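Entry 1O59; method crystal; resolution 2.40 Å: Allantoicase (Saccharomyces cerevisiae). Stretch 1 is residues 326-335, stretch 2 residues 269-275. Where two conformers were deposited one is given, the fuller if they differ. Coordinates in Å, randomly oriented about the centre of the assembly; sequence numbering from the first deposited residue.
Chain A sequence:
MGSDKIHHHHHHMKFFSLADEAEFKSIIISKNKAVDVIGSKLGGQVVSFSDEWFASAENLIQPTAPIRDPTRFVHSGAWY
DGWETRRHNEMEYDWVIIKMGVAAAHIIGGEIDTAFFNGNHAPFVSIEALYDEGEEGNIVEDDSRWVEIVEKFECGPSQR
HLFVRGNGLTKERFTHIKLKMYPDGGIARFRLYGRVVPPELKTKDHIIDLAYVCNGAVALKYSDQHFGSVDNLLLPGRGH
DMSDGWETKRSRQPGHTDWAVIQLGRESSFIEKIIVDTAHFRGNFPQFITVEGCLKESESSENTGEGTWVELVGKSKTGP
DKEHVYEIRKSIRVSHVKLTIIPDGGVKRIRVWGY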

# COMPACT_ATOMS: atom_id res chain seq x y z
N TYR A 326 8.85 -22.52 7.75
CA TYR A 326 9.01 -22.92 9.14
C TYR A 326 7.67 -23.44 9.65
O TYR A 326 6.70 -22.70 9.75
CB TYR A 326 9.52 -21.73 9.97
CG TYR A 326 10.75 -21.14 9.34
CD1 TYR A 326 11.96 -21.82 9.35
CD2 TYR A 326 10.68 -19.94 8.66
CE1 TYR A 326 13.08 -21.28 8.74
CE2 TYR A 326 11.79 -19.39 8.04
CZ TYR A 326 12.99 -20.04 8.09
OH TYR A 326 14.08 -19.45 7.48
N GLU A 327 7.62 -24.72 9.94
CA GLU A 327 6.41 -25.29 10.52
C GLU A 327 6.45 -25.08 12.02
O GLU A 327 7.40 -25.45 12.67
CB GLU A 327 6.19 -26.74 10.08
CG GLU A 327 5.40 -26.76 8.75
CD GLU A 327 5.76 -27.90 7.80
OE1 GLU A 327 6.12 -29.00 8.30
OE2 GLU A 327 5.64 -27.70 6.55
N ILE A 328 5.44 -24.38 12.51
CA ILE A 328 5.39 -23.88 13.87
C ILE A 328 4.39 -24.74 14.63
O ILE A 328 4.71 -25.25 15.68
CB ILE A 328 4.96 -22.36 13.89
CG1 ILE A 328 5.96 -21.50 13.15
CG2 ILE A 328 4.90 -21.82 15.30
CD1 ILE A 328 7.42 -21.78 13.58
N ARG A 329 3.19 -24.86 14.07
CA ARG A 329 2.10 -25.64 14.63
C ARG A 329 1.93 -25.39 16.11
O ARG A 329 1.95 -26.30 16.91
CB ARG A 329 2.33 -27.10 14.33
CG ARG A 329 2.41 -27.39 12.86
CD ARG A 329 1.98 -28.80 12.49
NE ARG A 329 2.01 -28.99 11.04
CZ ARG A 329 3.04 -29.52 10.35
NH1 ARG A 329 4.14 -29.97 10.96
NH2 ARG A 329 2.94 -29.63 9.02
N LYS A 330 1.78 -24.12 16.46
CA LYS A 330 1.72 -23.71 17.86
C LYS A 330 0.45 -22.92 18.15
O LYS A 330 0.14 -21.92 17.50
CB LYS A 330 2.98 -22.88 18.23
CG LYS A 330 3.50 -23.14 19.69
CD LYS A 330 4.83 -22.40 19.97
N SER A 331 -0.28 -23.38 19.15
CA SER A 331 -1.40 -22.64 19.67
C SER A 331 -0.81 -21.47 20.42
O SER A 331 -0.18 -21.64 21.46
CB SER A 331 -2.25 -23.52 20.57
OG SER A 331 -2.49 -24.76 19.92
N ILE A 332 -0.97 -20.29 19.84
CA ILE A 332 -0.44 -19.07 20.41
C ILE A 332 -1.27 -17.87 20.00
O ILE A 332 -1.77 -17.80 18.87
CB ILE A 332 1.04 -18.87 20.01
CG1 ILE A 332 1.71 -17.87 20.94
CG2 ILE A 332 1.19 -18.44 18.55
CD1 ILE A 332 3.17 -18.06 20.96
N ARG A 333 -1.43 -16.93 20.93
CA ARG A 333 -2.16 -15.71 20.69
C ARG A 333 -1.23 -14.53 20.52
O ARG A 333 -0.69 -14.01 21.49
CB ARG A 333 -3.15 -15.44 21.81
CG ARG A 333 -4.40 -16.33 21.75
CD ARG A 333 -4.27 -17.67 22.49
NE ARG A 333 -5.28 -18.65 22.08
CZ ARG A 333 -6.58 -18.61 22.42
NH1 ARG A 333 -7.05 -17.62 23.18
NH2 ARG A 333 -7.41 -19.56 22.00
N VAL A 334 -1.03 -14.12 19.27
CA VAL A 334 -0.18 -12.98 18.97
C VAL A 334 -0.89 -12.06 18.00
O VAL A 334 -1.68 -12.50 17.18
CB VAL A 334 1.21 -13.40 18.40
CG1 VAL A 334 1.98 -14.25 19.44
CG2 VAL A 334 1.09 -14.15 17.12
N SER A 335 -0.60 -10.77 18.12
CA SER A 335 -1.23 -9.71 17.36
C SER A 335 -0.28 -9.13 16.32
O SER A 335 -0.72 -8.55 15.33
CB SER A 335 -1.64 -8.59 18.31
OG SER A 335 -0.51 -8.15 19.06
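Stretch 2 (269-275) SFIEKII

Stretch 2 lies beside stretch 1 as an antiparallel strand: the N-to-C directions of the two strands differ by 172°, and the axes approach to 4.4 Å. Two hydrogen-bonded pairs fix the register. Tyr-326 and Ile-274 exchange bonds, Tyr-326 N to Ile-274 O at 2.7 Å and Ile-274 N to Tyr-326 O at 2.8 Å; Lys-330 and Ile-271 do the same, with Lys-330 N to Ile-271 O and Ile-271 N to Lys-330 O both at 2.9 Å. All four N-H...O angles are 159° or more.

Between these pairs stretch 1 spends three residues and stretch 2 only two, so the register shifts by one. The torsions locate this beta bulge: Ile-328 has phi/psi -106/-53, Arg-329 takes the left-handed values 46/55, and Glu-272 opposite them sits at -82/-43. Glu-272 O accepts from both bulge amides, Ile-328 N at 3.1 Å and Arg-329 N at 3.2 Å. Arg-329 N also lies 2.9 Å from Ile-271 O, but the angle is too poor for a hydrogen bond.

The side chains around the bulge divide into an apolar and a charged set. The CA-to-CB bond of Ile-328 points toward stretch 2, and with chi1 m its CG1 lies 4.0 Å from CG1 of Ile-274, while its CB is 3.9 Å from CG2 of Ile-271. Ile-271, with chi1 m and chi2 t, extends CD1 to 3.7 Å from CG2 of Ile-332 and 3.9 Å from CG2 of Val-334; these are apolar contacts, and Ile-271 is buried.

Arg-329 and Glu-272 both start away from the partner strand, yet their ends meet. Arg-329 is m, t, t, with chi4 at 95°; Glu-272 departs from the standard wells, chi1 -136° and chi2 -100°, and places OE2 3.1 Å from Arg-329 NE, near the guanidinium plane. This contact is a hydrogen-bonded salt bridge. The same guanidinium reaches back within its own strand, where Arg-329 NH2 forms a salt bridge with Glu-327 OE1 at 3.3 Å.

With chi1 t, the end of the Phe-270 side chain comes nearer stretch 1: CE1 is 3.5 Å from Arg-329 C, and CZ is 4.0 Å from Arg-329 CB. Ile-332 N to Ser-269 O, 3.1 Å at 125°, is a weak hydrogen bond. Lys-330 offers less evidence, since its side chain is modelled only to CD.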

# COMPACT_ATOMS: atom_id res chain seq x y z
N SER A 269 -4.88 -17.48 17.06
CA SER A 269 -5.11 -18.51 18.08
C SER A 269 -4.18 -19.70 17.82
O SER A 269 -3.82 -20.43 18.74
CB SER A 269 -6.55 -18.98 18.02
OG SER A 269 -7.39 -17.91 17.63
N PHE A 270 -3.82 -19.90 16.56
CA PHE A 270 -2.91 -20.94 16.14
C PHE A 270 -2.04 -20.42 15.01
O PHE A 270 -2.52 -19.69 14.15
CB PHE A 270 -3.72 -22.11 15.63
CG PHE A 270 -2.89 -23.32 15.28
CD1 PHE A 270 -2.31 -24.09 16.29
CD2 PHE A 270 -2.75 -23.72 13.96
CE1 PHE A 270 -1.57 -25.24 15.98
CE2 PHE A 270 -2.02 -24.86 13.63
CZ PHE A 270 -1.43 -25.63 14.64
N ILE A 271 -0.76 -20.79 15.03
CA ILE A 271 0.13 -20.58 13.87
C ILE A 271 0.64 -21.89 13.32
O ILE A 271 1.35 -22.63 13.99
CB ILE A 271 1.31 -19.66 14.20
CG1 ILE A 271 0.80 -18.25 14.47
CG2 ILE A 271 2.29 -19.63 13.03
CD1 ILE A 271 1.83 -17.34 15.07
N GLU A 272 0.29 -22.15 12.07
CA GLU A 272 0.63 -23.39 11.39
C GLU A 272 2.05 -23.38 10.82
O GLU A 272 2.80 -24.34 10.93
CB GLU A 272 -0.35 -23.58 10.24
CG GLU A 272 -0.88 -24.99 10.11
CD GLU A 272 -0.18 -25.80 9.05
OE1 GLU A 272 -0.15 -25.32 7.86
OE2 GLU A 272 0.31 -26.91 9.42
N LYS A 273 2.41 -22.25 10.22
CA LYS A 273 3.44 -22.22 9.20
C LYS A 273 3.84 -20.77 8.98
O LYS A 273 2.98 -19.91 8.77
CB LYS A 273 2.85 -22.78 7.91
CG LYS A 273 3.80 -23.54 7.04
CD LYS A 273 3.35 -23.48 5.56
CE LYS A 273 2.06 -24.28 5.21
NZ LYS A 273 1.19 -23.53 4.22
N ILE A 274 5.14 -20.51 9.04
CA ILE A 274 5.67 -19.22 8.63
C ILE A 274 6.60 -19.40 7.42
O ILE A 274 7.40 -20.31 7.35
CB ILE A 274 6.36 -18.51 9.79
CG1 ILE A 274 5.31 -18.22 10.88
CG2 ILE A 274 6.99 -17.22 9.30
CD1 ILE A 274 5.81 -17.41 12.10
N ILE A 275 6.42 -18.52 6.44
CA ILE A 275 7.20 -18.54 5.20
C ILE A 275 7.94 -17.22 5.01
O ILE A 275 7.35 -16.16 5.02
CB ILE A 275 6.29 -18.81 3.98
CG1 ILE A 275 5.42 -20.06 4.21
CG2 ILE A 275 7.15 -18.96 2.73
CD1 ILE A 275 4.48 -20.34 3.03